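Local coordinates for protein beta-mannosidase (Trichoderma harzianum, PDB 4CVU) that probably releases terminal beta-linked mannose from the non-reducing ends of beta-mannosides, as a fungal member of glycoside hydrolase family 2, at residues Leu624-Tyr629 against Gln713-Ala718; Asn388-Asp393 against Gln707-Trp712; Phe597-Ser602 against Arg725-Pro730; Leu74-Leu79 against Gly203-Pro208. One frame throughout, in Å; residues are numbered along the deposited sequence.

Contact 1 (Leu624-Tyr629 against Gln713-Ala718). With NAG (2-acetamido-2-deoxy-beta-D-glucopyranose), chain L.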
# COMPACT_ATOMS: atom_id res chain seq x y z
N LEU A 624 13.94 -6.16 4.99
CA LEU A 624 14.29 -6.88 3.74
C LEU A 624 14.63 -5.93 2.59
O LEU A 624 15.25 -6.34 1.62
CB LEU A 624 13.22 -7.89 3.33
CG LEU A 624 13.24 -9.19 4.17
CD1 LEU A 624 12.11 -10.14 3.84
CD2 LEU A 624 14.59 -9.89 4.02
N ARG A 625 14.22 -4.67 2.70
CA ARG A 625 14.55 -3.67 1.68
C ARG A 625 15.85 -2.95 1.99
O ARG A 625 16.38 -2.21 1.14
CB ARG A 625 13.41 -2.70 1.52
CG ARG A 625 12.20 -3.33 0.85
CD ARG A 625 11.00 -2.43 0.97
NE ARG A 625 11.11 -1.29 0.05
CZ ARG A 625 10.58 -1.25 -1.18
NH1 ARG A 625 9.91 -2.28 -1.69
NH2 ARG A 625 10.78 -0.19 -1.95
N ASN A 626 16.42 -3.19 3.15
CA ASN A 626 17.75 -2.65 3.46
C ASN A 626 18.76 -3.63 2.89
O ASN A 626 18.89 -4.77 3.41
CB ASN A 626 17.95 -2.52 4.95
CG ASN A 626 19.23 -1.79 5.30
OD1 ASN A 626 20.13 -1.60 4.45
ND2 ASN A 626 19.28 -1.27 6.49
N HIS A 627 19.48 -3.22 1.84
CA HIS A 627 20.47 -4.09 1.26
C HIS A 627 21.85 -3.80 1.76
O HIS A 627 22.81 -4.29 1.20
CB HIS A 627 20.40 -4.09 -0.26
CG HIS A 627 19.16 -4.75 -0.79
ND1 HIS A 627 18.83 -4.77 -2.13
CD2 HIS A 627 18.18 -5.44 -0.16
CE1 HIS A 627 17.72 -5.45 -2.30
NE2 HIS A 627 17.29 -5.86 -1.12
N HIS A 628 21.93 -3.00 2.81
CA HIS A 628 23.18 -2.81 3.55
C HIS A 628 23.02 -3.63 4.83
O HIS A 628 22.42 -3.13 5.78
CB HIS A 628 23.38 -1.33 3.90
CG HIS A 628 24.68 -1.05 4.62
ND1 HIS A 628 25.90 -1.44 4.11
CD2 HIS A 628 24.95 -0.37 5.76
CE1 HIS A 628 26.87 -1.05 4.94
NE2 HIS A 628 26.32 -0.40 5.95
N TYR A 629 23.51 -4.87 4.90
CA TYR A 629 24.44 -5.49 3.98
C TYR A 629 23.75 -6.49 3.06
O TYR A 629 22.76 -7.09 3.44
CB TYR A 629 25.52 -6.24 4.76
CG TYR A 629 26.42 -5.31 5.49
CD1 TYR A 629 26.00 -4.67 6.63
CD2 TYR A 629 27.69 -5.03 5.00
CE1 TYR A 629 26.82 -3.78 7.30
CE2 TYR A 629 28.53 -4.15 5.65
CZ TYR A 629 28.09 -3.52 6.80
OH TYR A 629 28.89 -2.64 7.45
N GLN A 713 12.69 2.89 -2.76
CA GLN A 713 12.36 3.34 -1.40
C GLN A 713 12.97 2.41 -0.35
O GLN A 713 12.47 1.32 -0.12
CB GLN A 713 10.85 3.44 -1.25
CG GLN A 713 10.22 4.30 -2.31
CD GLN A 713 9.89 3.56 -3.52
OE1 GLN A 713 10.50 2.51 -3.82
NE2 GLN A 713 8.90 4.05 -4.26
N ALA A 714 14.05 2.84 0.29
CA ALA A 714 14.80 1.94 1.10
C ALA A 714 15.85 2.69 1.87
O ALA A 714 16.23 3.78 1.49
CB ALA A 714 15.47 0.88 0.19
N PRO A 715 16.32 2.13 2.98
CA PRO A 715 17.37 2.84 3.70
C PRO A 715 18.69 2.77 2.95
O PRO A 715 19.16 1.67 2.65
CB PRO A 715 17.44 2.13 5.04
CG PRO A 715 16.85 0.83 4.83
CD PRO A 715 15.93 0.88 3.64
N THR A 716 19.24 3.93 2.60
CA THR A 716 20.53 3.99 1.88
C THR A 716 21.40 5.20 2.22
O THR A 716 21.10 6.02 3.09
CB THR A 716 20.29 4.10 0.36
OG1 THR A 716 19.99 5.47 0.08
CG2 THR A 716 19.13 3.15 -0.19
N TRP A 717 22.45 5.38 1.45
CA TRP A 717 23.34 6.54 1.57
C TRP A 717 22.82 7.81 0.82
O TRP A 717 23.48 8.85 0.82
CB TRP A 717 24.75 6.20 1.08
CG TRP A 717 25.43 4.99 1.68
CD1 TRP A 717 26.46 5.02 2.61
CD2 TRP A 717 25.22 3.60 1.36
NE1 TRP A 717 26.82 3.76 2.94
CE2 TRP A 717 26.11 2.86 2.19
CE3 TRP A 717 24.35 2.91 0.52
CZ2 TRP A 717 26.13 1.47 2.19
CZ3 TRP A 717 24.38 1.52 0.51
CH2 TRP A 717 25.27 0.80 1.35
N ALA A 718 21.65 7.71 0.16
CA ALA A 718 21.15 8.81 -0.65
C ALA A 718 20.85 10.05 0.15
O ALA A 718 20.55 9.98 1.37
CB ALA A 718 19.87 8.35 -1.39
C1 NAG L . 25.77 -12.16 4.13
C2 NAG L . 26.95 -12.05 5.05
C3 NAG L . 27.98 -13.11 4.69
C4 NAG L . 27.28 -14.47 4.71
C5 NAG L . 26.03 -14.45 3.82
C6 NAG L . 25.26 -15.76 3.82
C7 NAG L . 27.95 -10.00 5.98
C8 NAG L . 28.47 -8.60 5.70
N2 NAG L . 27.49 -10.70 4.95
O3 NAG L . 29.06 -13.02 5.61
O4 NAG L . 28.14 -15.52 4.26
O5 NAG L . 25.17 -13.43 4.28
O6 NAG L . 24.91 -16.07 5.14
O7 NAG L . 27.96 -10.40 7.14
O HOH W 1 19.87 -0.40 0.91

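Contact 2 (Asn388-Asp393 against Gln707-Trp712)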
# COMPACT_ATOMS: atom_id res chain seq x y z
N ASN A 388 27.90 11.20 -5.94
CA ASN A 388 27.87 10.08 -6.89
C ASN A 388 26.44 9.85 -7.40
O ASN A 388 25.53 9.69 -6.62
CB ASN A 388 28.37 8.84 -6.23
CG ASN A 388 29.89 8.90 -5.97
OD1 ASN A 388 30.69 8.32 -6.72
ND2 ASN A 388 30.28 9.58 -4.93
N LEU A 389 26.28 9.88 -8.69
CA LEU A 389 24.99 9.64 -9.33
C LEU A 389 24.87 8.17 -9.65
O LEU A 389 25.70 7.60 -10.39
CB LEU A 389 24.92 10.45 -10.62
CG LEU A 389 23.66 10.21 -11.46
CD1 LEU A 389 22.47 10.76 -10.72
CD2 LEU A 389 23.84 10.85 -12.82
N ILE A 390 23.83 7.53 -9.12
CA ILE A 390 23.50 6.15 -9.44
C ILE A 390 22.25 6.17 -10.33
O ILE A 390 21.60 7.21 -10.47
CB ILE A 390 23.28 5.29 -8.18
CG1 ILE A 390 22.06 5.77 -7.41
CG2 ILE A 390 24.54 5.29 -7.30
CD1 ILE A 390 21.26 4.66 -6.78
N PRO A 391 21.94 5.06 -10.98
CA PRO A 391 20.73 5.10 -11.85
C PRO A 391 19.50 5.49 -11.04
O PRO A 391 19.25 4.90 -10.00
CB PRO A 391 20.62 3.67 -12.36
CG PRO A 391 22.00 3.12 -12.23
CD PRO A 391 22.61 3.75 -11.03
N PRO A 392 18.73 6.46 -11.53
CA PRO A 392 17.48 6.88 -10.79
C PRO A 392 16.35 5.83 -10.77
O PRO A 392 15.42 5.99 -9.98
CB PRO A 392 17.02 8.11 -11.58
CG PRO A 392 17.48 7.80 -12.98
CD PRO A 392 18.84 7.13 -12.82
N ASP A 393 16.43 4.77 -11.58
CA ASP A 393 15.34 3.82 -11.69
C ASP A 393 15.94 2.47 -12.03
O ASP A 393 17.03 2.39 -12.61
CB ASP A 393 14.35 4.32 -12.73
CG ASP A 393 12.92 3.79 -12.54
OD1 ASP A 393 12.62 2.62 -12.93
OD2 ASP A 393 12.04 4.55 -12.01
N GLN A 707 25.70 8.97 -1.35
CA GLN A 707 25.46 9.00 -2.77
C GLN A 707 24.39 10.06 -2.98
O GLN A 707 23.71 10.46 -2.02
CB GLN A 707 24.93 7.65 -3.28
CG GLN A 707 23.66 7.18 -2.60
CD GLN A 707 23.35 5.71 -2.75
OE1 GLN A 707 23.98 4.87 -2.12
NE2 GLN A 707 22.35 5.38 -3.57
N LEU A 708 24.26 10.56 -4.20
CA LEU A 708 23.33 11.64 -4.43
C LEU A 708 21.95 11.12 -4.20
O LEU A 708 21.16 11.73 -3.47
CB LEU A 708 23.45 12.20 -5.86
CG LEU A 708 22.29 13.12 -6.34
CD1 LEU A 708 22.35 14.45 -5.66
CD2 LEU A 708 22.40 13.35 -7.81
N ASN A 709 21.64 10.00 -4.85
CA ASN A 709 20.24 9.67 -5.14
C ASN A 709 19.87 8.20 -4.93
O ASN A 709 20.77 7.35 -4.83
CB ASN A 709 19.91 10.11 -6.57
CG ASN A 709 20.68 9.32 -7.61
OD1 ASN A 709 21.90 9.21 -7.54
ND2 ASN A 709 19.96 8.76 -8.59
N ASP A 710 18.55 7.91 -4.94
CA ASP A 710 18.00 6.57 -4.67
C ASP A 710 17.35 5.96 -5.91
O ASP A 710 16.70 6.66 -6.69
CB ASP A 710 16.89 6.59 -3.59
CG ASP A 710 17.42 6.42 -2.17
OD1 ASP A 710 18.36 5.65 -1.95
OD2 ASP A 710 16.86 7.08 -1.25
N ILE A 711 17.50 4.64 -6.06
CA ILE A 711 16.85 3.88 -7.12
C ILE A 711 15.46 3.34 -6.73
O ILE A 711 14.67 2.96 -7.61
CB ILE A 711 17.76 2.70 -7.54
CG1 ILE A 711 17.49 2.28 -8.94
CG2 ILE A 711 17.63 1.53 -6.60
CD1 ILE A 711 18.45 1.22 -9.47
N TRP A 712 15.17 3.32 -5.43
CA TRP A 712 13.88 2.89 -4.89
C TRP A 712 13.76 3.31 -3.41
O TRP A 712 14.67 3.93 -2.86
CB TRP A 712 13.65 1.37 -5.10
CG TRP A 712 14.45 0.44 -4.24
CD1 TRP A 712 15.66 0.67 -3.68
CD2 TRP A 712 14.08 -0.89 -3.86
NE1 TRP A 712 16.07 -0.43 -2.97
CE2 TRP A 712 15.11 -1.40 -3.06
CE3 TRP A 712 12.96 -1.69 -4.10
CZ2 TRP A 712 15.06 -2.69 -2.50
CZ3 TRP A 712 12.92 -2.98 -3.52
CH2 TRP A 712 13.98 -3.46 -2.74

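Contact 3 (Phe597-Ser602 against Arg725-Pro730)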
# COMPACT_ATOMS: atom_id res chain seq x y z
N PHE A 597 27.24 7.12 5.11
CA PHE A 597 26.57 6.33 6.15
C PHE A 597 25.11 6.26 5.65
O PHE A 597 24.69 7.24 5.07
CB PHE A 597 26.59 7.09 7.44
CG PHE A 597 26.45 6.24 8.68
CD1 PHE A 597 25.24 5.94 9.20
CD2 PHE A 597 27.60 5.74 9.31
CE1 PHE A 597 25.12 5.15 10.33
CE2 PHE A 597 27.50 4.98 10.43
CZ PHE A 597 26.28 4.67 10.96
N ILE A 598 24.35 5.16 5.82
CA ILE A 598 22.93 5.10 5.34
C ILE A 598 21.90 5.80 6.20
O ILE A 598 22.16 6.01 7.41
CB ILE A 598 22.48 3.66 5.08
CG1 ILE A 598 22.39 2.88 6.40
CG2 ILE A 598 23.43 2.96 4.12
CD1 ILE A 598 21.62 1.58 6.33
N SER A 599 20.69 6.15 5.70
CA SER A 599 19.74 6.65 6.62
C SER A 599 18.37 6.26 5.98
O SER A 599 18.33 5.97 4.79
CB SER A 599 19.88 8.18 6.69
OG SER A 599 19.45 8.83 5.45
N MET A 600 17.34 6.23 6.81
CA MET A 600 15.98 5.89 6.36
C MET A 600 15.47 6.96 5.47
O MET A 600 15.79 8.13 5.65
CB MET A 600 15.04 5.86 7.56
CG MET A 600 15.04 4.69 8.49
SD MET A 600 14.75 3.17 7.66
CE MET A 600 14.43 2.02 8.97
N PRO A 601 14.56 6.62 4.53
CA PRO A 601 13.91 7.72 3.88
C PRO A 601 12.71 8.24 4.69
O PRO A 601 12.27 7.60 5.67
CB PRO A 601 13.38 7.07 2.58
CG PRO A 601 13.09 5.67 2.95
CD PRO A 601 14.23 5.33 3.90
N SER A 602 12.11 9.34 4.23
CA SER A 602 10.91 9.88 4.87
C SER A 602 9.81 8.83 4.94
O SER A 602 9.77 7.91 4.12
CB SER A 602 10.41 11.09 4.06
OG SER A 602 9.96 10.62 2.80
N ARG A 725 12.56 13.74 -3.12
CA ARG A 725 12.37 14.45 -1.85
C ARG A 725 13.74 14.54 -1.20
O ARG A 725 14.42 13.56 -1.17
CB ARG A 725 11.49 13.64 -0.88
CG ARG A 725 11.33 14.31 0.50
CD ARG A 725 10.45 13.56 1.47
NE ARG A 725 9.04 13.70 1.09
CZ ARG A 725 8.18 14.62 1.56
NH1 ARG A 725 8.55 15.51 2.47
NH2 ARG A 725 6.92 14.65 1.09
N TRP A 726 14.05 15.69 -0.66
CA TRP A 726 15.27 15.94 0.11
C TRP A 726 15.21 15.34 1.52
O TRP A 726 14.30 15.61 2.28
CB TRP A 726 15.48 17.43 0.19
CG TRP A 726 15.94 18.04 -1.07
CD1 TRP A 726 15.61 17.68 -2.31
CD2 TRP A 726 16.88 19.12 -1.21
NE1 TRP A 726 16.24 18.47 -3.24
CE2 TRP A 726 17.02 19.37 -2.59
CE3 TRP A 726 17.55 19.93 -0.31
CZ2 TRP A 726 17.85 20.35 -3.09
CZ3 TRP A 726 18.36 20.93 -0.80
CH2 TRP A 726 18.53 21.11 -2.19
N LYS A 727 16.24 14.58 1.87
CA LYS A 727 16.54 14.26 3.24
C LYS A 727 17.08 15.52 3.90
O LYS A 727 17.10 16.59 3.29
CB LYS A 727 17.60 13.14 3.33
CG LYS A 727 17.16 11.81 2.72
CD LYS A 727 18.04 10.66 3.21
CE LYS A 727 17.66 9.35 2.50
NZ LYS A 727 18.52 8.16 2.75
N VAL A 728 17.51 15.37 5.16
CA VAL A 728 18.21 16.41 5.87
C VAL A 728 19.57 16.68 5.20
O VAL A 728 19.97 17.83 5.12
CB VAL A 728 18.40 16.10 7.36
CG1 VAL A 728 19.18 17.19 8.08
CG2 VAL A 728 17.06 15.94 8.05
N LEU A 729 20.23 15.64 4.69
CA LEU A 729 21.59 15.76 4.12
C LEU A 729 21.82 16.89 3.10
O LEU A 729 22.74 17.68 3.22
CB LEU A 729 22.03 14.44 3.51
CG LEU A 729 23.33 14.45 2.70
CD1 LEU A 729 24.52 14.89 3.56
CD2 LEU A 729 23.52 13.05 2.18
N PRO A 730 21.01 16.94 2.06
CA PRO A 730 21.25 17.94 1.01
C PRO A 730 21.10 19.37 1.47
O PRO A 730 21.67 20.24 0.82
CB PRO A 730 20.19 17.56 -0.09
CG PRO A 730 19.24 16.67 0.60
CD PRO A 730 19.99 15.97 1.70

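Contact 4 (Leu74-Leu79 against Gly203-Pro208)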
# COMPACT_ATOMS: atom_id res chain seq x y z
N LEU A 74 7.59 -6.74 -1.29
CA LEU A 74 8.72 -7.68 -1.37
C LEU A 74 8.85 -8.19 -2.78
O LEU A 74 9.25 -9.34 -2.99
CB LEU A 74 8.57 -8.85 -0.38
CG LEU A 74 8.71 -8.45 1.09
CD1 LEU A 74 8.23 -9.61 1.95
CD2 LEU A 74 10.14 -8.04 1.46
N ASN A 75 8.55 -7.33 -3.76
CA ASN A 75 8.63 -7.66 -5.19
C ASN A 75 10.00 -8.01 -5.71
O ASN A 75 10.09 -8.61 -6.77
CB ASN A 75 8.09 -6.54 -6.06
CG ASN A 75 6.54 -6.54 -6.15
OD1 ASN A 75 5.96 -5.57 -6.64
ND2 ASN A 75 5.90 -7.55 -5.65
N ASP A 76 11.05 -7.63 -4.99
CA ASP A 76 12.40 -8.04 -5.37
C ASP A 76 12.44 -9.55 -5.33
O ASP A 76 13.17 -10.15 -6.07
CB ASP A 76 13.49 -7.46 -4.44
CG ASP A 76 14.87 -7.52 -5.04
OD1 ASP A 76 14.98 -7.46 -6.27
OD2 ASP A 76 15.89 -7.60 -4.29
N PHE A 77 11.65 -10.15 -4.42
CA PHE A 77 11.56 -11.61 -4.32
C PHE A 77 10.46 -12.14 -5.22
O PHE A 77 10.72 -13.02 -6.07
CB PHE A 77 11.35 -12.04 -2.86
CG PHE A 77 12.56 -11.79 -2.01
CD1 PHE A 77 13.70 -12.53 -2.18
CD2 PHE A 77 12.58 -10.76 -1.09
CE1 PHE A 77 14.83 -12.29 -1.42
CE2 PHE A 77 13.70 -10.50 -0.32
CZ PHE A 77 14.83 -11.27 -0.49
N ASP A 78 9.27 -11.57 -5.06
CA ASP A 78 8.07 -12.11 -5.66
C ASP A 78 8.07 -12.04 -7.18
O ASP A 78 7.33 -12.80 -7.82
CB ASP A 78 6.83 -11.39 -5.15
CG ASP A 78 6.67 -11.41 -3.61
OD1 ASP A 78 7.27 -12.20 -2.89
OD2 ASP A 78 5.94 -10.55 -3.13
N LEU A 79 8.86 -11.14 -7.77
CA LEU A 79 8.88 -10.97 -9.23
C LEU A 79 9.99 -11.75 -9.98
O LEU A 79 10.15 -11.59 -11.19
CB LEU A 79 8.98 -9.49 -9.59
CG LEU A 79 7.81 -8.64 -9.10
CD1 LEU A 79 8.01 -7.24 -9.60
CD2 LEU A 79 6.46 -9.15 -9.59
N GLY A 203 19.90 -1.19 -3.91
CA GLY A 203 18.86 -1.38 -4.97
C GLY A 203 18.50 -2.82 -5.19
O GLY A 203 19.21 -3.74 -4.69
N PRO A 204 17.37 -3.06 -5.89
CA PRO A 204 16.81 -4.39 -6.15
C PRO A 204 17.46 -5.06 -7.35
O PRO A 204 18.32 -4.44 -8.06
CB PRO A 204 15.32 -4.08 -6.46
CG PRO A 204 15.38 -2.73 -7.13
CD PRO A 204 16.53 -1.99 -6.48
N ALA A 205 17.07 -6.31 -7.60
CA ALA A 205 17.66 -7.10 -8.65
C ALA A 205 16.61 -7.61 -9.60
O ALA A 205 16.29 -8.82 -9.55
CB ALA A 205 18.39 -8.29 -8.05
N PHE A 206 16.11 -6.74 -10.47
CA PHE A 206 15.01 -7.11 -11.37
C PHE A 206 15.44 -7.76 -12.69
O PHE A 206 14.59 -8.33 -13.39
CB PHE A 206 14.09 -5.91 -11.61
CG PHE A 206 13.28 -5.53 -10.40
CD1 PHE A 206 12.45 -6.47 -9.79
CD2 PHE A 206 13.38 -4.27 -9.83
CE1 PHE A 206 11.74 -6.15 -8.66
CE2 PHE A 206 12.65 -3.95 -8.69
CZ PHE A 206 11.83 -4.90 -8.13
N SER A 207 16.72 -7.62 -13.04
CA SER A 207 17.27 -8.09 -14.31
C SER A 207 16.29 -7.92 -15.48
O SER A 207 15.95 -8.91 -16.15
CB SER A 207 17.66 -9.56 -14.21
OG SER A 207 18.13 -10.01 -15.46
N PRO A 208 15.91 -6.67 -15.77
CA PRO A 208 14.95 -6.39 -16.85
C PRO A 208 15.56 -6.60 -18.23
O PRO A 208 16.81 -6.61 -18.38
CB PRO A 208 14.59 -4.94 -16.60
CG PRO A 208 15.85 -4.36 -16.02
CD PRO A 208 16.29 -5.44 -15.07
O HOH W 2 15.76 -10.14 -7.08
O HOH W 3 12.43 -10.26 -12.20

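Contact 1 (Leu624-Tyr629 against Gln713-Ala718)
Gln713 O is gripped by two nitrogens of Arg625: NE reaches it at 2.9 Å, nearly along the C=O axis, and Arg625 NH2 also lies 2.9 Å from Gln713 O, but from the flank of the carbonyl, at a C=O...donor angle of 126°. The oxygen sits in the guanidinium plane, so this is a side-on pair of bonds to a single acceptor. The third nitrogen, NH1, turns elsewhere, to the carbonyls of Asn71 and Gly73, while Trp712 makes a cation-pi contact with the same group. An alanine in place of Arg625 would probably leave Gln713 O without both donors and cut the tie to those two carbonyls. One residue on, Asn626 CB rests 3.5 Å from Pro715 CG, the amide lying beside the proline ring. Asn626 OD1 accepts from His628 N at 2.8 Å, closing an Asx turn. A water spans the two segments, accepting from His627 N and donating to Pro715 O. His628 has CG anti to its backbone N (chi1 -177°), and the CZ2-CH2 edge of Trp717 meets its ring edge-to-face, with planes at 64° and the centroids of the His628 ring and the Trp717 six-membered ring 4.8 Å apart. The opposite face of His628 carries Tyr629 CE1, across a cis peptide. Trp717 NE1 is held by Tyr575 OH. The acetamido methyl C8 of NAG lies 3.7 Å from Tyr629 CD2. In the (beta/alpha)8 barrel of this family, the contact joins the loop after strand 702-705 to the end of helix 620-625.

Contact 2 (Asn388-Asp393 against Gln707-Trp712)
Asn388 O takes the first bond, from Leu708 N at 2.9 Å, where strand 380-389 runs out; Asn388's own amide faces Arg420, Asn593 and Tyr705. Leu389 lays CD1 against Leu708 CD2 at 3.9 Å, and the same methyl borders the amide of Asn709. Ile390 is clasped at both backbone polar atoms by that amide. Ile390 N donates to Asn709 OD1 at 3.0 Å, in the carbonyl plane on a lone pair; Ile390 O receives Asn709 ND2 at 2.9 Å, the donor standing 44° out of the peptide carbonyl plane. The flat amide thus pairs with the backbone of Ile390 as a neighbouring strand's backbone would, and it does so where the first and last strands of the (beta/alpha)8 barrel, 380-389 and 702-705, pair in parallel; a non-proline cis peptide precedes Gln707, as in many clan GH-A enzymes at the end of the last strand. A leucine instead of Asn709 would probably leave both Ile390 N and Ile390 O without their mates in a buried place. Ile390 CG1 sits between the backbone N and carbonyl carbon (chi1 65°), and CD1 beyond it comes 3.5 Å from Gln707 NE2, which donates one of its hydrogens to Asn709 O. Pro391 O is met by Ile711 CG1 at 3.3 Å. Pro392 backs onto Arg403 and Met404 of helix 401-413. Ile711 CG1 packs 3.5 Å from Asp393 C, while the Asp393 carboxylate is held by Arg398, Arg403 and Tyr722.

Contact 3 (Phe597-Ser602 against Arg725-Pro730)
Lys727 starts with CG beside its backbone N (chi1 -62°) and then runs fully extended, carrying NZ across to Ser599, whose OG stands between its own backbone N and carbonyl carbon (chi1 68°). The ammonium therefore finds two oxygens of one residue: NZ of Lys727 donates to Ser599 OG at 2.9 Å and to Ser599 O at 3.0 Å. The second bond arrives well above the carbonyl plane, 58° out of it. Lys727 CD lies 3.2 Å from Ser599 OG. Ser599 OG is also hydrogen-bonded to Gln679 OE1, which would probably fix the hydroxyl's rotation. Further along, Ser602 OG comes 3.3 Å from Arg725 CD, an approach oblique to the guanidinium. That hydroxyl has other work: it bonds Glu721 and caps Thr605 N, while Arg725 NH1 goes to His891 O, in the C-terminal Ig-like domain. Between these two meetings Met600 O faces Lys727 CE. Ser602 is thus the N-cap of helix 603-609, and the contact ties the loop after strand 592-595 of the (beta/alpha)8 barrel to the lead-in of helix 729-736.

Contact 4 (Leu74-Leu79 against Gly203-Pro208)
Asp76 and Phe206 carry this contact, one by a hydrogen bond and the other by its ring. Asp76 has CG anti to its backbone N (chi1 -162°), beside the carbonyl carbon, which sends the carboxylate off the short helix toward the loop. There OD1 accepts from Ala205 N at 2.7 Å in a nearly straight bond (N-H...acceptor angle 172°), met on the syn side and 25° out of the carboxylate plane. The same Asp76 OD1 touches Pro204 CB at 3.4 Å, the two side chains crossing at about a right angle. OD2 lies close to Glu184 OE1, and two carboxylates so near each other would probably raise the proton affinity of one of them. Phe206 presents chiefly one ring atom, CE1. Asn75 O approaches Phe206 CE1 at 3.5 Å in the ring plane, at the edge, while Asp76 OD1 stands over one face toward the rim. Leu79 CD1 adds an apolar touch to Phe206 CE1 at 4.0 Å. Asn75 O is also the acceptor for Leu79 N, so the ring edge borders an oxygen already used by the helix. Two waters lie between the backbones: one is 2.8 Å from Asp76 O and 2.9 Å from Ala205 O, and the other reaches Leu79 O and Phe206 O. Phe206 further meets the ring of Phe395. Both segments fall in the galactose-binding-like domain of antiparallel sheets: helix 75-78 is followed by helix 80-83 and then strand 87-91, residues 203-208 run between helix 159-168 and strand 215-221, and Leu74 leans on helix 620-625.

From the N terminus, contact 4 closes first, joining 74-79 to 203-208 inside the galactose-binding-like domain before any other contact opens. Contact 2 then opens at 388-393, where the first barrel strand ends, and contacts 3 and 1 open in turn at 597-602 and 624-629. Contact 2 closes at 707-712, so it crosses both; contact 1 closes next at 713-718, nested within the loop that contact 3 closes at 725-730. Successive pieces of the chain from strand 702-705 to the start of helix 729-736 serve three contacts. Contact 1 touches the other three: Gly203 O bonds His627 ND1, Asp710 bonds Thr716, and Ser599 N bonds Thr716 O. Contacts 3 and 4 stay apart, centres about 23 Å.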